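Local structure of tryptophane-5-halogenase (Microbispora sp. ATCC PTA-5024, 5UAO) at residues D226-E240 against H333-S347. The protein probably chlorinates a tryptophan of a lanthipeptide at the indole 5-position, using flavin-adenine dinucleotide, during biosynthesis of the antibiotic NAI-107. Residues are numbered along the deposited sequence; the frame is centred on the assembly and turned at random.
Sequences DFYVDCTGFRSLLLE and HREAWRGNVMAVGNS. With FAD (flavin-adenine dinucleotide), chain E.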
# COMPACT_ATOMS: atom_id res chain seq x y z
N ASP A 226 -9.27 -25.12 -21.56
CA ASP A 226 -10.00 -23.85 -21.49
C ASP A 226 -9.11 -22.69 -21.04
O ASP A 226 -9.28 -21.58 -21.46
CB ASP A 226 -11.24 -23.96 -20.59
CG ASP A 226 -12.29 -24.99 -21.11
OD1 ASP A 226 -12.54 -25.05 -22.35
OD2 ASP A 226 -12.87 -25.69 -20.26
N PHE A 227 -8.11 -23.00 -20.21
CA PHE A 227 -7.17 -22.01 -19.74
C PHE A 227 -5.79 -22.65 -19.67
O PHE A 227 -5.67 -23.81 -19.31
CB PHE A 227 -7.55 -21.49 -18.33
CG PHE A 227 -6.85 -20.21 -17.95
CD1 PHE A 227 -7.39 -18.95 -18.31
CD2 PHE A 227 -5.66 -20.24 -17.26
CE1 PHE A 227 -6.76 -17.77 -17.96
CE2 PHE A 227 -5.02 -19.06 -16.88
CZ PHE A 227 -5.56 -17.81 -17.26
N TYR A 228 -4.75 -21.88 -19.96
CA TYR A 228 -3.37 -22.37 -19.90
C TYR A 228 -2.53 -21.60 -18.87
O TYR A 228 -2.53 -20.35 -18.87
CB TYR A 228 -2.70 -22.18 -21.28
CG TYR A 228 -3.47 -22.84 -22.41
CD1 TYR A 228 -4.57 -22.22 -22.96
CD2 TYR A 228 -3.11 -24.09 -22.86
CE1 TYR A 228 -5.30 -22.85 -23.93
CE2 TYR A 228 -3.86 -24.74 -23.84
CZ TYR A 228 -4.91 -24.13 -24.38
OH TYR A 228 -5.65 -24.80 -25.40
N VAL A 229 -1.73 -22.31 -18.11
CA VAL A 229 -0.73 -21.65 -17.24
C VAL A 229 0.66 -21.89 -17.89
O VAL A 229 1.04 -23.03 -18.19
CB VAL A 229 -0.79 -22.16 -15.78
CG1 VAL A 229 0.05 -21.28 -14.88
CG2 VAL A 229 -2.20 -22.19 -15.19
N ASP A 230 1.39 -20.80 -18.18
CA ASP A 230 2.71 -20.93 -18.71
C ASP A 230 3.75 -21.07 -17.59
O ASP A 230 4.10 -20.09 -16.90
CB ASP A 230 3.06 -19.76 -19.62
CG ASP A 230 4.38 -19.97 -20.32
OD1 ASP A 230 5.16 -20.86 -19.91
OD2 ASP A 230 4.67 -19.21 -21.28
N CYS A 231 4.18 -22.31 -17.36
CA CYS A 231 5.25 -22.66 -16.43
C CYS A 231 6.43 -23.24 -17.22
O CYS A 231 7.13 -24.16 -16.75
CB CYS A 231 4.71 -23.61 -15.32
SG CYS A 231 3.27 -22.94 -14.42
N THR A 232 6.74 -22.65 -18.39
CA THR A 232 7.77 -23.25 -19.22
C THR A 232 9.16 -22.78 -18.93
O THR A 232 10.06 -23.15 -19.66
CB THR A 232 7.49 -23.09 -20.75
OG1 THR A 232 7.44 -21.71 -21.10
CG2 THR A 232 6.19 -23.74 -21.11
N GLY A 233 9.36 -22.05 -17.83
CA GLY A 233 10.66 -21.53 -17.46
C GLY A 233 11.08 -20.32 -18.31
O GLY A 233 10.27 -19.72 -18.97
N PHE A 234 12.37 -20.06 -18.41
CA PHE A 234 12.85 -18.84 -19.13
C PHE A 234 12.39 -18.73 -20.58
O PHE A 234 12.10 -17.64 -20.99
CB PHE A 234 14.38 -18.74 -19.04
CG PHE A 234 14.89 -18.43 -17.67
CD1 PHE A 234 14.62 -17.21 -17.10
CD2 PHE A 234 15.73 -19.29 -17.00
CE1 PHE A 234 15.12 -16.86 -15.85
CE2 PHE A 234 16.26 -18.96 -15.76
CZ PHE A 234 15.94 -17.75 -15.18
N ARG A 235 12.28 -19.84 -21.31
CA ARG A 235 11.78 -19.90 -22.66
C ARG A 235 10.43 -19.23 -22.89
O ARG A 235 10.14 -18.79 -24.00
CB ARG A 235 11.54 -21.34 -23.07
CG ARG A 235 12.72 -22.06 -23.65
CD ARG A 235 12.49 -23.59 -23.55
NE ARG A 235 13.38 -24.06 -22.52
CZ ARG A 235 14.36 -24.94 -22.67
NH1 ARG A 235 14.58 -25.54 -23.84
NH2 ARG A 235 15.13 -25.22 -21.60
N SER A 236 9.58 -19.28 -21.86
CA SER A 236 8.32 -18.56 -21.81
C SER A 236 7.55 -18.73 -23.13
O SER A 236 7.30 -17.77 -23.87
CB SER A 236 8.60 -17.08 -21.47
OG SER A 236 7.37 -16.27 -21.38
N LEU A 237 7.20 -19.99 -23.42
CA LEU A 237 6.69 -20.40 -24.75
C LEU A 237 5.34 -19.77 -25.08
O LEU A 237 5.12 -19.32 -26.21
CB LEU A 237 6.55 -21.91 -24.78
CG LEU A 237 6.68 -22.56 -26.13
CD1 LEU A 237 8.17 -22.52 -26.45
CD2 LEU A 237 6.16 -23.99 -26.05
N LEU A 238 4.42 -19.77 -24.10
CA LEU A 238 3.13 -19.18 -24.33
C LEU A 238 3.12 -17.69 -24.21
O LEU A 238 2.68 -16.99 -25.15
CB LEU A 238 2.03 -19.80 -23.48
CG LEU A 238 1.73 -21.29 -23.64
CD1 LEU A 238 2.78 -22.15 -22.99
CD2 LEU A 238 0.37 -21.54 -23.00
N LEU A 239 3.65 -17.18 -23.08
CA LEU A 239 3.54 -15.75 -22.78
C LEU A 239 4.36 -14.86 -23.75
O LEU A 239 3.84 -13.91 -24.46
CB LEU A 239 4.04 -15.48 -21.38
CG LEU A 239 3.82 -14.04 -20.91
CD1 LEU A 239 2.37 -13.89 -20.50
CD2 LEU A 239 4.78 -13.72 -19.74
N GLU A 240 5.65 -15.14 -23.78
CA GLU A 240 6.58 -14.33 -24.60
C GLU A 240 6.51 -14.78 -26.04
O GLU A 240 6.39 -13.94 -26.92
CB GLU A 240 7.99 -14.44 -24.13
CG GLU A 240 8.96 -13.45 -24.74
CD GLU A 240 10.42 -13.74 -24.39
OE1 GLU A 240 10.82 -13.79 -23.18
OE2 GLU A 240 11.21 -13.96 -25.34
N HIS A 333 8.53 -9.80 -17.65
CA HIS A 333 7.72 -9.44 -18.79
C HIS A 333 6.74 -8.33 -18.42
O HIS A 333 6.51 -8.05 -17.25
CB HIS A 333 7.03 -10.64 -19.33
CG HIS A 333 7.97 -11.61 -19.95
ND1 HIS A 333 8.71 -12.51 -19.22
CD2 HIS A 333 8.32 -11.78 -21.24
CE1 HIS A 333 9.46 -13.22 -20.03
NE2 HIS A 333 9.24 -12.79 -21.27
N ARG A 334 6.24 -7.65 -19.45
CA ARG A 334 5.35 -6.51 -19.27
C ARG A 334 4.12 -6.96 -18.56
O ARG A 334 3.62 -6.26 -17.70
CB ARG A 334 5.00 -5.88 -20.63
CG ARG A 334 4.48 -4.44 -20.62
CD ARG A 334 4.25 -3.97 -22.04
NE ARG A 334 3.45 -4.96 -22.84
CZ ARG A 334 3.35 -4.97 -24.19
NH1 ARG A 334 3.96 -4.04 -24.93
NH2 ARG A 334 2.61 -5.89 -24.81
N GLU A 335 3.64 -8.16 -18.89
CA GLU A 335 2.42 -8.66 -18.32
C GLU A 335 2.62 -10.12 -17.99
O GLU A 335 3.40 -10.81 -18.67
CB GLU A 335 1.29 -8.53 -19.37
CG GLU A 335 1.17 -7.16 -20.06
CD GLU A 335 -0.07 -7.08 -20.94
OE1 GLU A 335 -0.02 -7.67 -22.02
OE2 GLU A 335 -1.11 -6.50 -20.49
N ALA A 336 1.89 -10.59 -17.00
CA ALA A 336 1.86 -12.00 -16.67
C ALA A 336 0.65 -12.75 -17.21
O ALA A 336 0.68 -13.99 -17.36
CB ALA A 336 1.91 -12.17 -15.14
N TRP A 337 -0.46 -12.02 -17.39
CA TRP A 337 -1.71 -12.62 -17.78
C TRP A 337 -2.22 -11.89 -19.01
O TRP A 337 -2.38 -10.65 -19.00
CB TRP A 337 -2.71 -12.48 -16.67
CG TRP A 337 -4.02 -13.17 -16.81
CD1 TRP A 337 -4.66 -13.58 -17.96
CD2 TRP A 337 -4.91 -13.48 -15.74
NE1 TRP A 337 -5.81 -14.18 -17.67
CE2 TRP A 337 -6.04 -14.12 -16.32
CE3 TRP A 337 -4.85 -13.31 -14.33
CZ2 TRP A 337 -7.11 -14.60 -15.55
CZ3 TRP A 337 -5.93 -13.79 -13.52
CH2 TRP A 337 -7.05 -14.44 -14.16
N ARG A 338 -2.52 -12.66 -20.04
CA ARG A 338 -3.19 -12.15 -21.20
C ARG A 338 -4.16 -13.18 -21.79
O ARG A 338 -3.79 -14.31 -22.15
CB ARG A 338 -2.18 -11.75 -22.24
CG ARG A 338 -2.82 -10.97 -23.37
CD ARG A 338 -1.75 -10.22 -24.10
NE ARG A 338 -2.31 -9.31 -25.07
CZ ARG A 338 -2.12 -8.01 -25.06
NH1 ARG A 338 -1.34 -7.43 -24.15
NH2 ARG A 338 -2.70 -7.27 -25.99
N GLY A 339 -5.41 -12.79 -21.90
CA GLY A 339 -6.49 -13.68 -22.38
C GLY A 339 -6.54 -14.93 -21.52
O GLY A 339 -6.74 -14.87 -20.33
N ASN A 340 -6.35 -16.09 -22.16
CA ASN A 340 -6.48 -17.35 -21.48
C ASN A 340 -5.13 -17.96 -21.13
O ASN A 340 -5.02 -19.18 -20.99
CB ASN A 340 -7.35 -18.33 -22.33
CG ASN A 340 -6.72 -18.74 -23.65
OD1 ASN A 340 -5.82 -18.12 -24.19
ND2 ASN A 340 -7.22 -19.83 -24.20
N VAL A 341 -4.12 -17.10 -20.96
CA VAL A 341 -2.80 -17.52 -20.53
C VAL A 341 -2.36 -16.72 -19.33
O VAL A 341 -2.43 -15.49 -19.38
CB VAL A 341 -1.81 -17.29 -21.68
CG1 VAL A 341 -0.41 -17.56 -21.19
CG2 VAL A 341 -2.16 -18.18 -22.86
N MET A 342 -1.97 -17.39 -18.26
CA MET A 342 -1.19 -16.72 -17.20
C MET A 342 0.17 -17.40 -17.04
O MET A 342 0.27 -18.60 -17.06
CB MET A 342 -1.92 -16.71 -15.88
CG MET A 342 -0.95 -16.10 -14.83
SD MET A 342 -1.82 -15.25 -13.60
CE MET A 342 -0.57 -14.80 -12.38
N ALA A 343 1.22 -16.62 -16.88
CA ALA A 343 2.53 -17.17 -16.61
C ALA A 343 2.91 -17.15 -15.11
O ALA A 343 2.65 -16.17 -14.37
CB ALA A 343 3.58 -16.42 -17.42
N VAL A 344 3.52 -18.24 -14.69
CA VAL A 344 3.97 -18.42 -13.32
C VAL A 344 5.36 -18.93 -13.33
O VAL A 344 5.68 -19.91 -14.05
CB VAL A 344 3.07 -19.43 -12.51
CG1 VAL A 344 3.60 -19.65 -11.10
CG2 VAL A 344 1.58 -18.99 -12.48
N GLY A 345 6.20 -18.31 -12.50
CA GLY A 345 7.61 -18.70 -12.32
C GLY A 345 8.57 -18.02 -13.31
O GLY A 345 8.39 -16.86 -13.66
N ASN A 346 9.60 -18.72 -13.77
CA ASN A 346 10.62 -18.09 -14.59
C ASN A 346 10.11 -17.66 -15.96
O ASN A 346 10.71 -16.79 -16.61
CB ASN A 346 11.83 -19.04 -14.82
CG ASN A 346 12.65 -19.35 -13.55
OD1 ASN A 346 12.41 -18.82 -12.44
ND2 ASN A 346 13.63 -20.28 -13.72
N SER A 347 9.03 -18.24 -16.44
CA SER A 347 8.39 -17.74 -17.65
C SER A 347 7.96 -16.28 -17.57
O SER A 347 7.90 -15.63 -18.62
CB SER A 347 7.17 -18.60 -17.99
OG SER A 347 6.31 -18.63 -16.86
PA FAD E . 11.79 -24.73 -14.73
O1A FAD E . 12.26 -25.39 -13.43
O2A FAD E . 12.78 -24.19 -15.78
O5B FAD E . 10.69 -25.66 -15.44
C5B FAD E . 10.25 -25.53 -16.78
C4B FAD E . 9.38 -26.73 -17.09
O4B FAD E . 8.82 -26.36 -18.35
C3B FAD E . 10.08 -28.10 -17.28
O3B FAD E . 9.30 -29.25 -16.68
C2B FAD E . 10.14 -28.25 -18.81
O2B FAD E . 10.18 -29.65 -19.31
C1B FAD E . 8.87 -27.51 -19.21
N9A FAD E . 8.90 -27.11 -20.64
C8A FAD E . 9.67 -26.14 -21.20
N7A FAD E . 9.40 -26.06 -22.53
C5A FAD E . 8.46 -27.01 -22.80
C6A FAD E . 7.80 -27.48 -24.01
N6A FAD E . 8.08 -26.88 -25.21
N1A FAD E . 6.90 -28.45 -23.88
C2A FAD E . 6.60 -29.02 -22.70
N3A FAD E . 7.19 -28.65 -21.57
C4A FAD E . 8.11 -27.67 -21.57
N1 FAD E . 14.03 -19.55 -5.91
C2 FAD E . 13.88 -19.60 -4.55
O2 FAD E . 12.72 -19.49 -4.02
N3 FAD E . 14.94 -19.79 -3.72
C4 FAD E . 16.21 -19.94 -4.17
O4 FAD E . 17.13 -20.09 -3.32
C4X FAD E . 16.42 -19.89 -5.66
N5 FAD E . 17.65 -19.96 -6.23
C5X FAD E . 17.83 -19.92 -7.58
C6 FAD E . 19.12 -20.00 -8.10
C7 FAD E . 19.35 -19.92 -9.46
C7M FAD E . 20.72 -20.03 -10.06
C8 FAD E . 18.21 -19.81 -10.38
C8M FAD E . 18.48 -19.74 -11.87
C9 FAD E . 16.93 -19.72 -9.86
C9A FAD E . 16.66 -19.75 -8.49
N10 FAD E . 15.34 -19.63 -7.95
C10 FAD E . 15.22 -19.69 -6.52
C1' FAD E . 14.06 -19.56 -8.73
C2' FAD E . 13.48 -21.05 -8.61
O2' FAD E . 14.60 -21.83 -9.03
C3' FAD E . 12.48 -21.88 -9.48
O3' FAD E . 12.42 -23.35 -9.41
C4' FAD E . 13.03 -21.95 -10.88
O4' FAD E . 14.22 -21.12 -11.01
C5' FAD E . 11.84 -21.72 -11.80
O5' FAD E . 10.98 -22.82 -11.78
P FAD E . 10.10 -22.98 -13.15
O1P FAD E . 9.54 -21.68 -13.53
O2P FAD E . 9.13 -24.08 -12.75
O3P FAD E . 10.99 -23.34 -14.40
O HOH W 1 -9.56 -21.62 -24.43
O HOH W 2 7.86 -20.84 -15.47
O HOH W 3 13.73 -21.80 -16.24
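The carbonyl oxygen of Asp230 is gripped twice from segment 333-347, Val344 N lying 2.9 Å and Ser347 OG 2.6 Å from Asp230 O and the two arriving from opposite faces of the carbonyl plane. The small serine suits the spot: its hydroxyl, turned between backbone N and carbonyl carbon (chi1 55°), reaches back to the strand end. The Asp230 carboxylate gathers the following turn: OD1 accepts from Thr232 N (2.8 Å), an Asx turn, and from Thr232 OG1, while OD2 takes Leu239 N in helix 237-242 on its anti lone pair. A leucine in its place would probably leave the Thr232 and Leu239 amides and the Thr232 hydroxyl without this acceptor. Strands 227-230 and 341-343 run parallel in the mixed sheet of the Rossmann-like FAD-binding fold, and beyond their C-terminal ends both segments reach the cofactor. There Asn346 N binds FAD O1P (3.0 Å), and the flat Asn346 amide can stack on the Phe234 ring, planes 24° apart. Where helix 237-242 begins, branched Leu239 sets CD2 against both Ala343 and the His333 face, a CH-pi contact; the imidazole still donates in its plane, NE2 to Glu240 OE1 (2.7 Å), which also pairs with Arg329. At the N-terminal end of strand 227-230, Phe227 is flat enough to make an offset edge-to-face pair with the five-membered ring of Trp337, planes 81° apart, while Asn340 O lies over the centre of the Phe227 ring.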